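Local coordinates for protein beta-xylosidase (Uncultured organism, PDB 4MLG) that probably hydrolyses beta-1,4-linked xylo-oligosaccharides, releasing xylose from their non-reducing ends, with the beta-propeller fold of glycoside hydrolase family 43, at residues D58-E63 with K283-H288; I110-S115 with I123-P128; T243-Y248 with R261-T266. All blocks are in the same frame, centred on the assembly; numbering follows the deposited sequence.

The three contacts involve four sheets of the beta-propeller. Contact 1 joins two sheets through a loop, whereas contacts 2 and 3 are each a pairing within one hairpin. Both hairpins fall inside the long chain loop that contact 1 closes. Contacts 1 and 3, with centres 20 Å apart, touch: Leu286 CD2 lies 3.6 Å from Ile264 CG2. Contact 2 stands apart, its centre about 29 Å from that of contact 1 and about 32 Å from that of contact 3, across the chain's centre from the latter. A calcium ion bound by Asp85 and His274 lies about 9, 10 and 11 Å from the side chains of Ile246, Phe287 and Ile110.

Contact 1: residues D58-E63 with K283-H288; sequences DVEQGE and KWYLFH
Val59 and Glu60, in the loop joining strands 50-56 and 64-72 of one propeller sheet, pack against Tyr285 of strand 283-290 in another. In that second sheet the N-terminal strand 5-6 pairs with the late strand 302-308, consistent with closure of the ring by both ends of the chain. Val59 sets CG1 anti to its backbone N (chi1 178°) and over one face of the Tyr285 ring, 3.9 Å from the centroid and shifted toward the rim, a CH-pi contact. The same methyl reaches Phe287 CZ at 4.3 Å, while Val59 also packs on Leu25 and Val305. At the edge of the tyrosine ring, near its plane, stands Glu60 OE1, the carboxylate plane turned 85° from that of the ring. Tyr285 OH lies 2.8 Å from Glu60 OE1, a weak hydrogen bond whose proton has another acceptor within reach. Glu60 OE2 takes its stronger bond from the backbone N of Met1 and forms a long salt bridge, 3.6 Å, to NZ of the extended Lys283 chain. An alanine in place of Glu60 would probably leave the N-terminal amine and Lys283 without their acidic mate and the Tyr285 hydroxyl without this neighbour. With the Met1 nitrogen bonded and Lys283 NZ at longer range, the carboxylate is probably favoured in its charged form, beside an apolar patch made by Val59 and the two rings.

Contact 2: residues I110-S115 with I123-P128; sequences IGVAIS and IPQENP
Gln125 lies against Val112 and Ile114, beginning at its backbone, where Gln125 N donates to Val112 O at 2.8 Å, nearly in line with the carbonyl. Its CB stays by that same oxygen, 3.7 Å from Val112 O. CG, placed anti to the carbonyl carbon by chi1 of -62°, comes to 3.4 Å from Val112 O and also meets Val112 CB. The chain then bends at chi2 (-66°), and at the tip OE1 reaches Ile114 CD1 at 4.1 Å, the two side chains crossing obliquely. The contact belongs to an antiparallel hairpin of strands 108-115 and 123-124, the latter outermost within this chain in a four-stranded propeller sheet. Ile114 and Ile123 form a hydrogen-bonded pair, Ile114 N giving to Ile123 O at 2.9 Å and Ile123 N to Ile114 O at 2.8 Å. Ala113 and Pro124 are the neighbouring non-hydrogen-bonded pair, with their CB atoms 4.4 Å apart. One water donates to both Val112 O and Gln125 O; further on, another accepts from Val112 N and donates to Asn127 O. Pro128 CB rests 3.8 Å from Ile110 O, and Asn127 packs on Asn127 of the second subunit.

Contact 3: residues T243-Y248 with R261-T266; sequences THLICY and RGVILT
Ile246 and Leu265 lie side by side and point the same way, their CB atoms 3.7 Å apart. Ile246 CG2 also touches Ile264 CB, and Ile264 in turn crosses Tyr248 at about a right angle, with its CG1 3.5 Å from Tyr248 CD2. Tyr248 holds CG between its backbone N and carbonyl carbon (chi1 78°), where CB and CG both meet Ile264 CD1. Over one face of the ring sits Arg261 CB, 3.8 Å from the centroid and offset toward the rim, a CH-pi contact. On the other face of the sheet Cys247 SG meets Val263 CG2 at 4.1 Å. The backbone between these layers carries a classic beta bulge: Ile264 and Leu265 both face Ile246, whose O accepts from Ile264 N at 2.6 Å and from Leu265 N at 3.2 Å. Two donors thus grip one carbonyl, the second on a lone pair. Ile246 N returns a bond to Leu265 O, and at the far end Arg261 N donates to Tyr248 O at 3.0 Å. The polar ends find partners beyond the two segments: Tyr248 OH bonds Ile316 N, and Arg261 NE bonds Thr250 OG1. Strand 246-251 runs between its hairpin partner 258-265 and strand 233-239, where Ser239, Tyr238 and Tyr235 meet Ile246, Cys247 and Tyr248. The chain turns a corner at Ile264, and Leu265 then packs on His288 of strand 283-290 in another sheet.

Contact 1: residues D58-E63 with K283-H288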
loop_
_atom_site.group_PDB
_atom_site.type_symbol
_atom_site.label_atom_id
_atom_site.label_comp_id
_atom_site.label_asym_id
_atom_site.label_seq_id
_atom_site.Cartn_x
_atom_site.Cartn_y
_atom_site.Cartn_z
ATOM N N ASP A 58 -8.276 30.638 26.738
ATOM C CA ASP A 58 -7.085 31.354 27.177
ATOM C C ASP A 58 -5.961 30.360 27.450
ATOM O O ASP A 58 -6.084 29.495 28.316
ATOM C CB ASP A 58 -7.384 32.175 28.430
ATOM C CG ASP A 58 -6.191 32.983 28.895
ATOM O OD1 ASP A 58 -5.405 33.432 28.034
ATOM O OD2 ASP A 58 -6.039 33.168 30.121
ATOM N N VAL A 59 -4.906 30.431 26.659
ATOM C CA VAL A 59 -3.838 29.463 26.778
ATOM C C VAL A 59 -3.122 29.543 28.119
ATOM O O VAL A 59 -2.854 28.532 28.746
ATOM C CB VAL A 59 -2.811 29.643 25.647
ATOM C CG1 VAL A 59 -1.664 28.670 25.809
ATOM C CG2 VAL A 59 -3.470 29.441 24.305
ATOM N N GLU A 60 -2.801 30.757 28.543
ATOM C CA GLU A 60 -2.082 30.955 29.797
ATOM C C GLU A 60 -2.763 30.662 31.139
ATOM O O GLU A 60 -2.158 30.051 32.001
ATOM C CB GLU A 60 -1.440 32.328 29.804
ATOM C CG GLU A 60 -0.220 32.382 28.917
ATOM C CD GLU A 60 -0.069 33.715 28.254
ATOM O OE1 GLU A 60 -1.084 34.245 27.786
ATOM O OE2 GLU A 60 1.061 34.221 28.207
ATOM N N GLN A 61 -3.999 31.093 31.331
ATOM C CA GLN A 61 -4.716 30.755 32.562
ATOM C C GLN A 61 -6.077 30.112 32.334
ATOM O O GLN A 61 -6.832 29.900 33.272
ATOM C CB GLN A 61 -4.825 31.955 33.508
ATOM C CG GLN A 61 -4.574 31.595 34.965
ATOM C CD GLN A 61 -3.621 32.544 35.661
ATOM O OE1 GLN A 61 -3.389 33.657 35.198
ATOM N NE2 GLN A 61 -3.072 32.115 36.783
ATOM N N GLY A 62 -6.385 29.820 31.076
ATOM C CA GLY A 62 -7.680 29.291 30.687
ATOM C C GLY A 62 -8.017 27.858 31.058
ATOM O O GLY A 62 -7.154 27.016 31.164
ATOM N N GLU A 63 -9.297 27.576 31.246
ATOM C CA GLU A 63 -9.744 26.203 31.430
ATOM C C GLU A 63 -9.612 25.398 30.140
ATOM O O GLU A 63 -9.779 25.928 29.056
ATOM C CB GLU A 63 -11.190 26.160 31.920
ATOM C CG GLU A 63 -11.725 24.748 32.041
ATOM C CD GLU A 63 -13.161 24.687 32.490
ATOM O OE1 GLU A 63 -13.926 23.905 31.893
ATOM O OE2 GLU A 63 -13.522 25.402 33.442
ATOM N N LYS A 283 0.065 36.461 20.889
ATOM C CA LYS A 283 1.264 35.766 21.349
ATOM C C LYS A 283 1.428 34.409 20.676
ATOM O O LYS A 283 0.445 33.734 20.365
ATOM C CB LYS A 283 1.237 35.593 22.868
ATOM C CG LYS A 283 1.123 36.896 23.633
ATOM C CD LYS A 283 1.092 36.654 25.131
ATOM C CE LYS A 283 0.946 37.964 25.888
ATOM N NZ LYS A 283 0.902 37.758 27.361
ATOM N N TRP A 284 2.677 34.013 20.453
ATOM C CA TRP A 284 2.974 32.724 19.843
ATOM C C TRP A 284 3.247 31.670 20.911
ATOM O O TRP A 284 3.813 31.973 21.962
ATOM C CB TRP A 284 4.168 32.843 18.893
ATOM C CG TRP A 284 3.866 33.622 17.647
ATOM C CD1 TRP A 284 3.864 34.980 17.507
ATOM C CD2 TRP A 284 3.526 33.085 16.362
ATOM N NE1 TRP A 284 3.541 35.322 16.217
ATOM C CE2 TRP A 284 3.330 34.178 15.493
ATOM C CE3 TRP A 284 3.368 31.789 15.862
ATOM C CZ2 TRP A 284 2.983 34.013 14.152
ATOM C CZ3 TRP A 284 3.025 31.627 14.531
ATOM C CH2 TRP A 284 2.835 32.731 13.692
ATOM N N TYR A 285 2.839 30.435 20.637
ATOM C CA TYR A 285 3.011 29.343 21.590
ATOM C C TYR A 285 3.615 28.107 20.931
ATOM O O TYR A 285 3.336 27.811 19.769
ATOM C CB TYR A 285 1.673 28.987 22.242
ATOM C CG TYR A 285 1.058 30.121 23.029
ATOM C CD1 TYR A 285 1.366 30.307 24.371
ATOM C CD2 TYR A 285 0.174 31.010 22.432
ATOM C CE1 TYR A 285 0.810 31.345 25.096
ATOM C CE2 TYR A 285 -0.387 32.051 23.147
ATOM C CZ TYR A 285 -0.065 32.214 24.480
ATOM O OH TYR A 285 -0.621 33.248 25.199
ATOM N N LEU A 286 4.448 27.391 21.680
ATOM C CA LEU A 286 5.020 26.139 21.201
ATOM C C LEU A 286 4.424 24.964 21.966
ATOM O O LEU A 286 4.936 24.573 23.016
ATOM C CB LEU A 286 6.543 26.143 21.357
ATOM C CG LEU A 286 7.276 24.875 20.904
ATOM C CD1 LEU A 286 7.189 24.713 19.394
ATOM C CD2 LEU A 286 8.725 24.878 21.371
ATOM N N PHE A 287 3.331 24.413 21.448
ATOM C CA PHE A 287 2.728 23.229 22.044
ATOM C C PHE A 287 3.632 22.030 21.795
ATOM O O PHE A 287 4.081 21.816 20.673
ATOM C CB PHE A 287 1.341 22.970 21.454
ATOM C CG PHE A 287 0.326 24.024 21.799
ATOM C CD1 PHE A 287 -0.531 23.851 22.874
ATOM C CD2 PHE A 287 0.225 25.182 21.047
ATOM C CE1 PHE A 287 -1.467 24.816 23.192
ATOM C CE2 PHE A 287 -0.709 26.149 21.363
ATOM C CZ PHE A 287 -1.553 25.966 22.437
ATOM N N HIS A 288 3.903 21.259 22.842
ATOM C CA HIS A 288 4.758 20.080 22.728
ATOM C C HIS A 288 4.463 19.094 23.854
ATOM O O HIS A 288 3.401 19.159 24.471
ATOM C CB HIS A 288 6.237 20.479 22.727
ATOM C CG HIS A 288 6.655 21.271 23.928
ATOM N ND1 HIS A 288 6.245 22.568 24.145
ATOM C CD2 HIS A 288 7.460 20.953 24.969
ATOM C CE1 HIS A 288 6.771 23.013 25.272
ATOM N NE2 HIS A 288 7.514 22.052 25.791
#

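Contact 2: residues I110-S115 with I123-P128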
loop_
_atom_site.group_PDB
_atom_site.type_symbol
_atom_site.label_atom_id
_atom_site.label_comp_id
_atom_site.label_asym_id
_atom_site.label_seq_id
_atom_site.Cartn_x
_atom_site.Cartn_y
_atom_site.Cartn_z
ATOM N N ILE A 110 -2.240 7.389 4.785
ATOM C CA ILE A 110 -2.870 8.563 5.374
ATOM C C ILE A 110 -4.336 8.647 4.967
ATOM O O ILE A 110 -4.658 8.659 3.779
ATOM C CB ILE A 110 -2.139 9.856 4.972
ATOM C CG1 ILE A 110 -0.706 9.841 5.509
ATOM C CG2 ILE A 110 -2.886 11.079 5.489
ATOM C CD1 ILE A 110 0.108 11.062 5.134
ATOM N N GLY A 111 -5.221 8.700 5.957
ATOM C CA GLY A 111 -6.648 8.733 5.698
ATOM C C GLY A 111 -7.271 10.079 6.007
ATOM O O GLY A 111 -6.647 10.930 6.646
ATOM N N VAL A 112 -8.508 10.269 5.556
ATOM C CA VAL A 112 -9.219 11.525 5.765
ATOM C C VAL A 112 -10.505 11.322 6.563
ATOM O O VAL A 112 -11.309 10.443 6.251
ATOM C CB VAL A 112 -9.560 12.205 4.425
ATOM C CG1 VAL A 112 -10.365 13.475 4.659
ATOM C CG2 VAL A 112 -8.291 12.513 3.649
ATOM N N ALA A 113 -10.686 12.137 7.599
ATOM C CA ALA A 113 -11.922 12.141 8.372
ATOM C C ALA A 113 -12.532 13.539 8.344
ATOM O O ALA A 113 -11.825 14.532 8.513
ATOM C CB ALA A 113 -11.656 11.695 9.796
ATOM N N ILE A 114 -13.845 13.613 8.136
ATOM C CA ILE A 114 -14.519 14.891 7.921
ATOM C C ILE A 114 -15.541 15.211 9.016
ATOM O O ILE A 114 -16.220 14.318 9.522
ATOM C CB ILE A 114 -15.226 14.912 6.548
ATOM C CG1 ILE A 114 -14.298 14.367 5.458
ATOM C CG2 ILE A 114 -15.696 16.316 6.197
ATOM C CD1 ILE A 114 -14.911 14.365 4.073
ATOM N N SER A 115 -15.638 16.489 9.377
ATOM C CA SER A 115 -16.629 16.953 10.344
ATOM C C SER A 115 -17.149 18.341 9.970
ATOM O O SER A 115 -16.487 19.087 9.247
ATOM C CB SER A 115 -16.037 16.979 11.754
ATOM O OG SER A 115 -16.981 17.464 12.695
ATOM N N ILE A 123 -16.040 11.722 10.640
ATOM C CA ILE A 123 -16.377 10.515 9.897
ATOM C C ILE A 123 -15.308 10.222 8.848
ATOM O O ILE A 123 -15.092 11.019 7.934
ATOM C CB ILE A 123 -17.753 10.634 9.218
ATOM C CG1 ILE A 123 -18.835 10.911 10.263
ATOM C CG2 ILE A 123 -18.074 9.370 8.436
ATOM C CD1 ILE A 123 -20.228 11.030 9.684
ATOM N N PRO A 124 -14.634 9.071 8.982
ATOM C CA PRO A 124 -13.512 8.707 8.109
ATOM C C PRO A 124 -13.967 8.201 6.748
ATOM O O PRO A 124 -15.058 7.642 6.624
ATOM C CB PRO A 124 -12.838 7.572 8.881
ATOM C CG PRO A 124 -13.953 6.925 9.620
ATOM C CD PRO A 124 -14.901 8.036 9.995
ATOM N N GLN A 125 -13.132 8.403 5.734
ATOM C CA GLN A 125 -13.375 7.822 4.423
ATOM C C GLN A 125 -13.077 6.333 4.505
ATOM O O GLN A 125 -12.378 5.888 5.414
ATOM C CB GLN A 125 -12.490 8.485 3.367
ATOM C CG GLN A 125 -12.744 9.974 3.186
ATOM C CD GLN A 125 -14.118 10.270 2.616
ATOM O OE1 GLN A 125 -15.104 10.350 3.349
ATOM N NE2 GLN A 125 -14.186 10.440 1.301
ATOM N N GLU A 126 -13.601 5.560 3.563
ATOM C CA GLU A 126 -13.466 4.109 3.631
ATOM C C GLU A 126 -12.092 3.622 3.186
ATOM O O GLU A 126 -11.704 2.490 3.475
ATOM C CB GLU A 126 -14.568 3.430 2.818
ATOM C CG GLU A 126 -15.966 3.759 3.304
ATOM C CD GLU A 126 -17.039 3.055 2.505
ATOM O OE1 GLU A 126 -16.691 2.168 1.697
ATOM O OE2 GLU A 126 -18.228 3.390 2.684
ATOM N N ASN A 127 -11.355 4.479 2.486
ATOM C CA ASN A 127 -10.032 4.119 1.990
ATOM C C ASN A 127 -9.019 5.239 2.196
ATOM O O ASN A 127 -9.387 6.414 2.230
ATOM C CB ASN A 127 -10.101 3.730 0.510
ATOM C CG ASN A 127 -10.906 2.467 0.276
ATOM O OD1 ASN A 127 -12.099 2.524 -0.018
ATOM N ND2 ASN A 127 -10.254 1.316 0.405
ATOM N N PRO A 128 -7.735 4.880 2.345
ATOM C CA PRO A 128 -6.700 5.901 2.518
ATOM C C PRO A 128 -6.484 6.697 1.237
ATOM O O PRO A 128 -6.912 6.264 0.167
ATOM C CB PRO A 128 -5.452 5.075 2.838
ATOM C CG PRO A 128 -5.708 3.750 2.209
ATOM C CD PRO A 128 -7.177 3.517 2.388
HETATM O O HOH W 1 -8.850 8.655 3.083
HETATM O O HOH W 2 -10.358 7.336 6.178
#

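Contact 3: residues T243-Y248 with R261-T266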
loop_
_atom_site.group_PDB
_atom_site.type_symbol
_atom_site.label_atom_id
_atom_site.label_comp_id
_atom_site.label_asym_id
_atom_site.label_seq_id
_atom_site.Cartn_x
_atom_site.Cartn_y
_atom_site.Cartn_z
ATOM N N THR A 243 18.509 12.919 18.237
ATOM C CA THR A 243 19.214 14.013 18.894
ATOM C C THR A 243 18.237 14.854 19.709
ATOM O O THR A 243 18.629 15.820 20.363
ATOM C CB THR A 243 19.990 14.894 17.898
ATOM O OG1 THR A 243 19.139 15.249 16.803
ATOM C CG2 THR A 243 21.207 14.150 17.369
ATOM N N HIS A 244 16.963 14.470 19.656
ATOM C CA HIS A 244 15.924 15.029 20.519
ATOM C C HIS A 244 15.758 16.545 20.393
ATOM O O HIS A 244 15.513 17.232 21.383
ATOM C CB HIS A 244 16.190 14.652 21.984
ATOM C CG HIS A 244 16.574 13.217 22.181
ATOM N ND1 HIS A 244 17.836 12.739 21.905
ATOM C CD2 HIS A 244 15.861 12.158 22.632
ATOM C CE1 HIS A 244 17.884 11.447 22.172
ATOM N NE2 HIS A 244 16.699 11.069 22.615
ATOM N N LEU A 245 15.884 17.063 19.174
ATOM C CA LEU A 245 15.778 18.501 18.947
ATOM C C LEU A 245 14.563 18.859 18.102
ATOM O O LEU A 245 14.128 18.077 17.256
ATOM C CB LEU A 245 17.030 19.028 18.247
ATOM C CG LEU A 245 18.390 18.733 18.869
ATOM C CD1 LEU A 245 19.497 19.125 17.906
ATOM C CD2 LEU A 245 18.542 19.469 20.185
ATOM N N ILE A 246 14.021 20.048 18.338
ATOM C CA ILE A 246 13.045 20.635 17.432
ATOM C C ILE A 246 13.703 21.814 16.725
ATOM O O ILE A 246 13.824 22.902 17.290
ATOM C CB ILE A 246 11.773 21.103 18.165
ATOM C CG1 ILE A 246 11.041 19.907 18.775
ATOM C CG2 ILE A 246 10.839 21.838 17.210
ATOM C CD1 ILE A 246 10.425 18.978 17.748
ATOM N N CYS A 247 14.150 21.585 15.493
ATOM C CA CYS A 247 14.832 22.618 14.725
ATOM C C CYS A 247 13.851 23.347 13.817
ATOM O O CYS A 247 12.662 23.027 13.795
ATOM C CB CYS A 247 15.964 22.009 13.897
ATOM S SG CYS A 247 17.279 21.244 14.879
ATOM N N TYR A 248 14.347 24.333 13.077
ATOM C CA TYR A 248 13.505 25.056 12.132
ATOM C C TYR A 248 14.311 25.650 10.983
ATOM O O TYR A 248 15.494 25.962 11.132
ATOM C CB TYR A 248 12.700 26.150 12.839
ATOM C CG TYR A 248 13.485 27.405 13.149
ATOM C CD1 TYR A 248 13.331 28.552 12.378
ATOM C CD2 TYR A 248 14.374 27.446 14.214
ATOM C CE1 TYR A 248 14.043 29.702 12.660
ATOM C CE2 TYR A 248 15.091 28.591 14.502
ATOM C CZ TYR A 248 14.922 29.716 13.722
ATOM O OH TYR A 248 15.633 30.860 14.005
ATOM N N ARG A 261 18.137 27.092 10.256
ATOM C CA ARG A 261 18.402 28.303 11.022
ATOM C C ARG A 261 18.949 28.013 12.415
ATOM O O ARG A 261 20.013 28.510 12.783
ATOM C CB ARG A 261 17.142 29.165 11.112
ATOM C CG ARG A 261 16.783 29.852 9.807
ATOM C CD ARG A 261 17.845 30.871 9.436
ATOM N NE ARG A 261 17.743 31.301 8.046
ATOM C CZ ARG A 261 18.775 31.363 7.210
ATOM N NH1 ARG A 261 19.988 31.024 7.626
ATOM N NH2 ARG A 261 18.595 31.764 5.959
ATOM N N GLY A 262 18.225 27.212 13.190
ATOM C CA GLY A 262 18.651 26.904 14.542
ATOM C C GLY A 262 17.787 25.894 15.272
ATOM O O GLY A 262 17.160 25.030 14.657
ATOM N N VAL A 263 17.764 26.006 16.595
ATOM C CA VAL A 263 17.028 25.075 17.441
ATOM C C VAL A 263 15.913 25.793 18.193
ATOM O O VAL A 263 16.150 26.812 18.840
ATOM C CB VAL A 263 17.966 24.394 18.460
ATOM C CG1 VAL A 263 17.180 23.485 19.399
ATOM C CG2 VAL A 263 19.057 23.614 17.742
ATOM N N ILE A 264 14.698 25.263 18.104
ATOM C CA ILE A 264 13.573 25.821 18.845
ATOM C C ILE A 264 13.498 25.208 20.238
ATOM O O ILE A 264 13.301 25.913 21.228
ATOM C CB ILE A 264 12.232 25.580 18.123
ATOM C CG1 ILE A 264 12.262 26.171 16.714
ATOM C CG2 ILE A 264 11.078 26.177 18.913
ATOM C CD1 ILE A 264 10.936 26.063 15.986
ATOM N N LEU A 265 13.665 23.890 20.308
ATOM C CA LEU A 265 13.529 23.167 21.567
ATOM C C LEU A 265 14.685 22.201 21.823
ATOM O O LEU A 265 14.965 21.320 21.011
ATOM C CB LEU A 265 12.200 22.408 21.598
ATOM C CG LEU A 265 11.807 21.781 22.935
ATOM C CD1 LEU A 265 11.572 22.864 23.974
ATOM C CD2 LEU A 265 10.574 20.902 22.780
ATOM N N THR A 266 15.349 22.378 22.962
ATOM C CA THR A 266 16.395 21.466 23.416
ATOM C C THR A 266 15.743 20.163 23.893
ATOM O O THR A 266 14.530 20.137 24.107
ATOM C CB THR A 266 17.210 22.107 24.558
ATOM O OG1 THR A 266 16.340 22.429 25.649
ATOM C CG2 THR A 266 17.898 23.374 24.073
HETATM O O HOH W 3 13.374 18.571 21.919
#